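PDB 1D02: type II restriction enzyme MunI from Mycoplasma, which recognises the double-stranded DNA sequence 5'-CAATTG-3' as a homodimer and cleaves each strand after the first C, leaving 5'-phosphate ends. Local coordinates for residues D[47-52]-D[131-136]; D[124-129]-D[144-149]. The protein carries 1 engineered substitution. One frame throughout, in Å; residues are numbered along the deposited sequence.

Contact 1: residues D[47-52]-D[131-136]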
loop_
_atom_site.group_PDB
_atom_site.type_symbol
_atom_site.label_atom_id
_atom_site.label_comp_id
_atom_site.label_asym_id
_atom_site.label_seq_id
_atom_site.Cartn_x
_atom_site.Cartn_y
_atom_site.Cartn_z
ATOM N N LYS D 47 2.132 -14.194 15.385
ATOM C CA LYS D 47 3.372 -14.589 14.724
ATOM C C LYS D 47 3.207 -15.449 13.475
ATOM O O LYS D 47 4.191 -15.964 12.948
ATOM C CB LYS D 47 4.258 -15.321 15.739
ATOM C CG LYS D 47 4.538 -14.456 16.967
ATOM C CD LYS D 47 5.677 -15.001 17.818
ATOM C CE LYS D 47 5.316 -16.250 18.583
ATOM N NZ LYS D 47 6.436 -16.588 19.544
ATOM N N HIS D 48 1.974 -15.584 12.985
ATOM C CA HIS D 48 1.716 -16.438 11.822
ATOM C C HIS D 48 2.428 -16.082 10.542
ATOM O O HIS D 48 2.620 -16.943 9.692
ATOM C CB HIS D 48 0.214 -16.483 11.505
ATOM C CG HIS D 48 -0.642 -16.760 12.699
ATOM N ND1 HIS D 48 -0.820 -15.841 13.708
ATOM C CD2 HIS D 48 -1.331 -17.866 13.069
ATOM C CE1 HIS D 48 -1.582 -16.368 14.652
ATOM N NE2 HIS D 48 -1.904 -17.596 14.288
ATOM N N LEU D 49 2.814 -14.822 10.404
ATOM C CA LEU D 49 3.457 -14.319 9.194
ATOM C C LEU D 49 4.921 -13.928 9.429
ATOM O O LEU D 49 5.480 -13.111 8.692
ATOM C CB LEU D 49 2.649 -13.106 8.695
ATOM C CG LEU D 49 1.214 -13.435 8.244
ATOM C CD1 LEU D 49 0.250 -12.344 8.693
ATOM C CD2 LEU D 49 1.177 -13.584 6.715
ATOM N N LYS D 50 5.533 -14.529 10.445
ATOM C CA LYS D 50 6.916 -14.253 10.800
ATOM C C LYS D 50 7.933 -14.731 9.751
ATOM O O LYS D 50 9.025 -14.178 9.653
ATOM C CB LYS D 50 7.223 -14.948 12.145
ATOM C CG LYS D 50 8.613 -14.724 12.756
ATOM C CD LYS D 50 8.937 -15.853 13.767
ATOM C CE LYS D 50 9.031 -15.392 15.230
ATOM N NZ LYS D 50 10.141 -14.413 15.490
ATOM N N ASN D 51 7.576 -15.758 8.972
ATOM C CA ASN D 51 8.532 -16.349 8.023
ATOM C C ASN D 51 8.013 -16.253 6.602
ATOM O O ASN D 51 7.298 -17.143 6.141
ATOM C CB ASN D 51 8.760 -17.826 8.436
ATOM C CG ASN D 51 9.849 -18.510 7.629
ATOM O OD1 ASN D 51 10.475 -17.903 6.777
ATOM N ND2 ASN D 51 10.078 -19.790 7.903
ATOM N N LEU D 52 8.378 -15.179 5.901
ATOM C CA LEU D 52 7.898 -14.963 4.548
ATOM C C LEU D 52 8.884 -14.727 3.415
ATOM O O LEU D 52 8.688 -15.225 2.290
ATOM C CB LEU D 52 6.973 -13.744 4.501
ATOM C CG LEU D 52 5.678 -13.653 5.292
ATOM C CD1 LEU D 52 5.033 -12.282 4.982
ATOM C CD2 LEU D 52 4.758 -14.800 4.890
ATOM N N LEU D 131 -1.555 -10.575 -0.127
ATOM C CA LEU D 131 -2.933 -11.059 -0.197
ATOM C C LEU D 131 -2.916 -12.593 -0.241
ATOM O O LEU D 131 -3.682 -13.255 0.474
ATOM C CB LEU D 131 -3.643 -10.520 -1.444
ATOM C CG LEU D 131 -4.131 -9.073 -1.380
ATOM C CD1 LEU D 131 -4.602 -8.603 -2.756
ATOM C CD2 LEU D 131 -5.292 -8.983 -0.360
ATOM N N LYS D 132 -2.055 -13.159 -1.083
ATOM C CA LYS D 132 -1.967 -14.627 -1.183
ATOM C C LYS D 132 -1.516 -15.244 0.136
ATOM O O LYS D 132 -2.078 -16.258 0.580
ATOM C CB LYS D 132 -0.994 -15.056 -2.290
ATOM C CG LYS D 132 -1.591 -14.949 -3.690
ATOM C CD LYS D 132 -0.562 -15.327 -4.760
ATOM C CE LYS D 132 -1.162 -15.199 -6.160
ATOM N NZ LYS D 132 -0.188 -15.683 -7.183
ATOM N N ALA D 133 -0.513 -14.647 0.779
ATOM C CA ALA D 133 -0.046 -15.186 2.055
ATOM C C ALA D 133 -1.154 -15.141 3.130
ATOM O O ALA D 133 -1.368 -16.111 3.886
ATOM C CB ALA D 133 1.178 -14.399 2.529
ATOM N N TYR D 134 -1.859 -14.011 3.200
ATOM C CA TYR D 134 -2.924 -13.842 4.186
ATOM C C TYR D 134 -4.069 -14.826 3.950
ATOM O O TYR D 134 -4.581 -15.443 4.896
ATOM C CB TYR D 134 -3.485 -12.415 4.141
ATOM C CG TYR D 134 -2.719 -11.408 4.998
ATOM C CD1 TYR D 134 -1.328 -11.361 4.996
ATOM C CD2 TYR D 134 -3.409 -10.512 5.811
ATOM C CE1 TYR D 134 -0.638 -10.432 5.803
ATOM C CE2 TYR D 134 -2.736 -9.587 6.604
ATOM C CZ TYR D 134 -1.355 -9.559 6.599
ATOM O OH TYR D 134 -0.701 -8.684 7.439
ATOM N N ARG D 135 -4.468 -14.973 2.693
ATOM C CA ARG D 135 -5.560 -15.906 2.394
ATOM C C ARG D 135 -5.162 -17.358 2.678
ATOM O O ARG D 135 -5.984 -18.148 3.171
ATOM C CB ARG D 135 -6.021 -15.745 0.944
ATOM C CG ARG D 135 -6.772 -14.428 0.667
ATOM C CD ARG D 135 -7.499 -14.540 -0.667
ATOM N NE ARG D 135 -8.180 -13.318 -1.106
ATOM C CZ ARG D 135 -9.386 -12.917 -0.710
ATOM N NH1 ARG D 135 -10.102 -13.624 0.183
ATOM N NH2 ARG D 135 -9.928 -11.849 -1.290
ATOM N N THR D 136 -3.907 -17.719 2.402
ATOM C CA THR D 136 -3.435 -19.082 2.663
ATOM C C THR D 136 -3.397 -19.381 4.153
ATOM O O THR D 136 -3.877 -20.421 4.618
ATOM C CB THR D 136 -1.998 -19.306 2.116
ATOM O OG1 THR D 136 -2.024 -19.229 0.694
ATOM C CG2 THR D 136 -1.433 -20.674 2.575
#
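L49 meets Y134 through both of its methyl groups. L49 CD1 lies 3.6 Å from Y134 CE1 and also approaches CZ, while L49 CD2 sits 3.7 Å from the same CE1 and also lies near Y134 CD1. Both methyls of L49 thus gather about CE1 of the tyrosine, CD1 approaching the ring obliquely, and the two side chains cross at about a right angle. Y134 CG is anti to the carbonyl carbon (chi1 -86°), which swings the ring off the helix flank towards the loop.

The remaining apolar contacts converge on A133, whose CB points to the loop and meets two leucines. L49 CD2 and L52 CD2 each stand 4.3 Å from A133 CB, a looser fit than that of L49 on the tyrosine.

Polar groups act within each segment rather than between them. A type I turn from K47 to K50, closed by the bond from K50 N to K47 O at 3.2 Å, carries L49 at its third position. On the helix, K132 O accepts from both T136 N and T136 OG1, the hydroxyl at 3.0 Å and from the opposite face of the carbonyl plane to the amide.

The contact lays the loop following strand 40-44 against helix 128-138. L49 is also tied by a backbone hydrogen bond to V80, and L52 to W78. A133 packs on F168 of the second subunit and K132 forms a salt bridge with its D171, so this helix face belongs to the dimer contact. On the sheet side, Y134 meets F96 of strand 93-101 edge-to-face and touches F148 of strand 148-153.

Contact 2: residues D[124-129]-D[144-149]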
loop_
_atom_site.group_PDB
_atom_site.type_symbol
_atom_site.label_atom_id
_atom_site.label_comp_id
_atom_site.label_asym_id
_atom_site.label_seq_id
_atom_site.Cartn_x
_atom_site.Cartn_y
_atom_site.Cartn_z
ATOM N N LYS D 124 0.239 -1.925 1.953
ATOM C CA LYS D 124 1.067 -3.074 1.594
ATOM C C LYS D 124 0.201 -4.340 1.595
ATOM O O LYS D 124 0.519 -5.319 0.911
ATOM C CB LYS D 124 2.200 -3.267 2.591
ATOM C CG LYS D 124 1.750 -3.594 4.019
ATOM C CD LYS D 124 2.920 -3.527 5.014
ATOM C CE LYS D 124 4.009 -4.573 4.734
ATOM N NZ LYS D 124 5.068 -4.641 5.842
ATOM N N LEU D 125 -0.895 -4.308 2.341
ATOM C CA LEU D 125 -1.758 -5.484 2.439
ATOM C C LEU D 125 -2.490 -5.756 1.132
ATOM O O LEU D 125 -3.036 -6.838 0.959
ATOM C CB LEU D 125 -2.763 -5.313 3.579
ATOM C CG LEU D 125 -2.118 -5.136 4.956
ATOM C CD1 LEU D 125 -3.195 -4.925 6.008
ATOM C CD2 LEU D 125 -1.256 -6.353 5.280
ATOM N N PHE D 126 -2.505 -4.779 0.230
ATOM C CA PHE D 126 -3.153 -4.968 -1.072
ATOM C C PHE D 126 -2.211 -5.589 -2.118
ATOM O O PHE D 126 -2.651 -5.902 -3.239
ATOM C CB PHE D 126 -3.678 -3.637 -1.629
ATOM C CG PHE D 126 -4.860 -3.074 -0.880
ATOM C CD1 PHE D 126 -4.690 -2.155 0.143
ATOM C CD2 PHE D 126 -6.157 -3.409 -1.256
ATOM C CE1 PHE D 126 -5.802 -1.567 0.777
ATOM C CE2 PHE D 126 -7.247 -2.832 -0.629
ATOM C CZ PHE D 126 -7.066 -1.907 0.383
ATOM N N THR D 127 -0.922 -5.751 -1.784
ATOM C CA THR D 127 -0.003 -6.355 -2.762
ATOM C C THR D 127 -0.443 -7.784 -3.029
ATOM O O THR D 127 -0.918 -8.480 -2.125
ATOM C CB THR D 127 1.464 -6.390 -2.265
ATOM O OG1 THR D 127 1.565 -7.103 -1.025
ATOM C CG2 THR D 127 1.977 -4.952 -2.098
ATOM N N PRO D 128 -0.295 -8.242 -4.278
ATOM C CA PRO D 128 -0.715 -9.616 -4.564
ATOM C C PRO D 128 -0.006 -10.643 -3.696
ATOM O O PRO D 128 -0.594 -11.654 -3.303
ATOM C CB PRO D 128 -0.441 -9.768 -6.066
ATOM C CG PRO D 128 0.607 -8.669 -6.369
ATOM C CD PRO D 128 0.117 -7.529 -5.499
ATOM N N GLY D 129 1.256 -10.373 -3.370
ATOM C CA GLY D 129 2.012 -11.280 -2.544
ATOM C C GLY D 129 1.476 -11.435 -1.135
ATOM O O GLY D 129 1.357 -12.569 -0.653
ATOM N N GLU D 144 -15.292 -11.705 -2.243
ATOM C CA GLU D 144 -15.911 -10.418 -1.974
ATOM C C GLU D 144 -15.378 -9.665 -0.763
ATOM O O GLU D 144 -15.781 -8.529 -0.506
ATOM C CB GLU D 144 -17.431 -10.562 -1.869
ATOM C CG GLU D 144 -17.944 -11.206 -0.607
ATOM C CD GLU D 144 -17.985 -12.727 -0.657
ATOM O OE1 GLU D 144 -18.606 -13.299 0.259
ATOM O OE2 GLU D 144 -17.407 -13.351 -1.578
ATOM N N ILE D 145 -14.459 -10.287 -0.037
ATOM C CA ILE D 145 -13.878 -9.641 1.130
ATOM C C ILE D 145 -12.366 -9.836 1.067
ATOM O O ILE D 145 -11.902 -10.821 0.503
ATOM C CB ILE D 145 -14.427 -10.278 2.438
ATOM C CG1 ILE D 145 -14.237 -9.309 3.585
ATOM C CG2 ILE D 145 -13.753 -11.619 2.742
ATOM C CD1 ILE D 145 -15.266 -8.197 3.561
ATOM N N LEU D 146 -11.603 -8.876 1.594
ATOM C CA LEU D 146 -10.146 -9.009 1.653
ATOM C C LEU D 146 -9.847 -9.695 2.988
ATOM O O LEU D 146 -10.633 -9.595 3.930
ATOM C CB LEU D 146 -9.472 -7.640 1.574
ATOM C CG LEU D 146 -9.858 -6.889 0.286
ATOM C CD1 LEU D 146 -9.059 -5.582 0.192
ATOM C CD2 LEU D 146 -9.584 -7.764 -0.945
ATOM N N PRO D 147 -8.694 -10.366 3.102
ATOM C CA PRO D 147 -8.300 -11.090 4.318
ATOM C C PRO D 147 -7.752 -10.282 5.481
ATOM O O PRO D 147 -7.232 -10.859 6.432
ATOM C CB PRO D 147 -7.274 -12.085 3.791
ATOM C CG PRO D 147 -6.579 -11.270 2.703
ATOM C CD PRO D 147 -7.730 -10.586 2.006
ATOM N N PHE D 148 -7.846 -8.958 5.399
ATOM C CA PHE D 148 -7.322 -8.112 6.467
ATOM C C PHE D 148 -8.323 -7.037 6.829
ATOM O O PHE D 148 -9.285 -6.790 6.094
ATOM C CB PHE D 148 -6.005 -7.456 6.020
ATOM C CG PHE D 148 -6.154 -6.570 4.804
ATOM C CD1 PHE D 148 -6.517 -5.230 4.947
ATOM C CD2 PHE D 148 -5.933 -7.072 3.525
ATOM C CE1 PHE D 148 -6.655 -4.398 3.828
ATOM C CE2 PHE D 148 -6.066 -6.258 2.401
ATOM C CZ PHE D 148 -6.425 -4.918 2.536
ATOM N N TRP D 149 -8.091 -6.398 7.971
ATOM C CA TRP D 149 -8.968 -5.334 8.438
ATOM C C TRP D 149 -8.088 -4.240 9.015
ATOM O O TRP D 149 -7.335 -4.483 9.957
ATOM C CB TRP D 149 -9.909 -5.890 9.512
ATOM C CG TRP D 149 -10.891 -4.894 10.060
ATOM C CD1 TRP D 149 -11.458 -3.845 9.396
ATOM C CD2 TRP D 149 -11.490 -4.926 11.358
ATOM N NE1 TRP D 149 -12.384 -3.216 10.208
ATOM C CE2 TRP D 149 -12.421 -3.862 11.417
ATOM C CE3 TRP D 149 -11.337 -5.756 12.481
ATOM C CZ2 TRP D 149 -13.202 -3.600 12.555
ATOM C CZ3 TRP D 149 -12.115 -5.496 13.618
ATOM C CH2 TRP D 149 -13.033 -4.425 13.640
#
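Segment 124-129 continues a 3-10 segment through 124-126, then passes through T127 into helix 128-138, whereas 144-149 is irregular, extended at I145 and L146 and turned at P147, before strand 148-153 begins at F148. Their backbones come closest at L125 and F148, with CA atoms 7.4 Å apart. T127 is the N-cap: its OG1 accepts from L130 N and donates to K124 O at 2.8 Å, nearly in line with the C=O bond, so one hydroxyl joins the 3-10 segment to the start of the helix. N176 binds both L146 N and F148 O.

F148 is the hub of the side-chain packing. L125 CB sits over the centre of one ring face, a CH-pi contact 3.6 Å from the centroid, and L125 CD1 reaches F148 CD1 at 3.5 Å. L125 O lies 3.4 Å from F148 CE2. With chi1 at 61°, CG lies between the backbone N and carbonyl carbon, and the ring projects towards the 3-10 segment. Its CZ then points at the centre of the F126 ring in a T-shaped pair, centroids 5.1 Å apart and planes at 82°. L146 CD1 approaches the F126 ring obliquely, 3.4 Å from CE2.

K124 carries polar contacts outward, to E120 of the second subunit and a DNA phosphate. Between the segments, the four touching residues are buried, and cohesion probably comes from apolar burial and the CH-pi and T-shaped ring contacts.

From the N terminus, the chain leaves strand 40-44 and enters 47-52, which contact 1 joins to helix 128-138 across 78 intervening residues that include strands 84-88 and 93-101. Segment 124-129 lies inside that long loop and leads into the helix. Contact 2 closes a shorter, 14-residue excursion through the helix back to the start of strand 148-153. The two closures therefore cross rather than nest, sharing helix 128-138. They also touch directly: R135 NH2 probably hydrogen-bonds I145 O, and L131 packs on L125 and F126. Together they tie the helix to the loop after strand 40-44 and to strand 148-153 of the sheet, beside the second subunit.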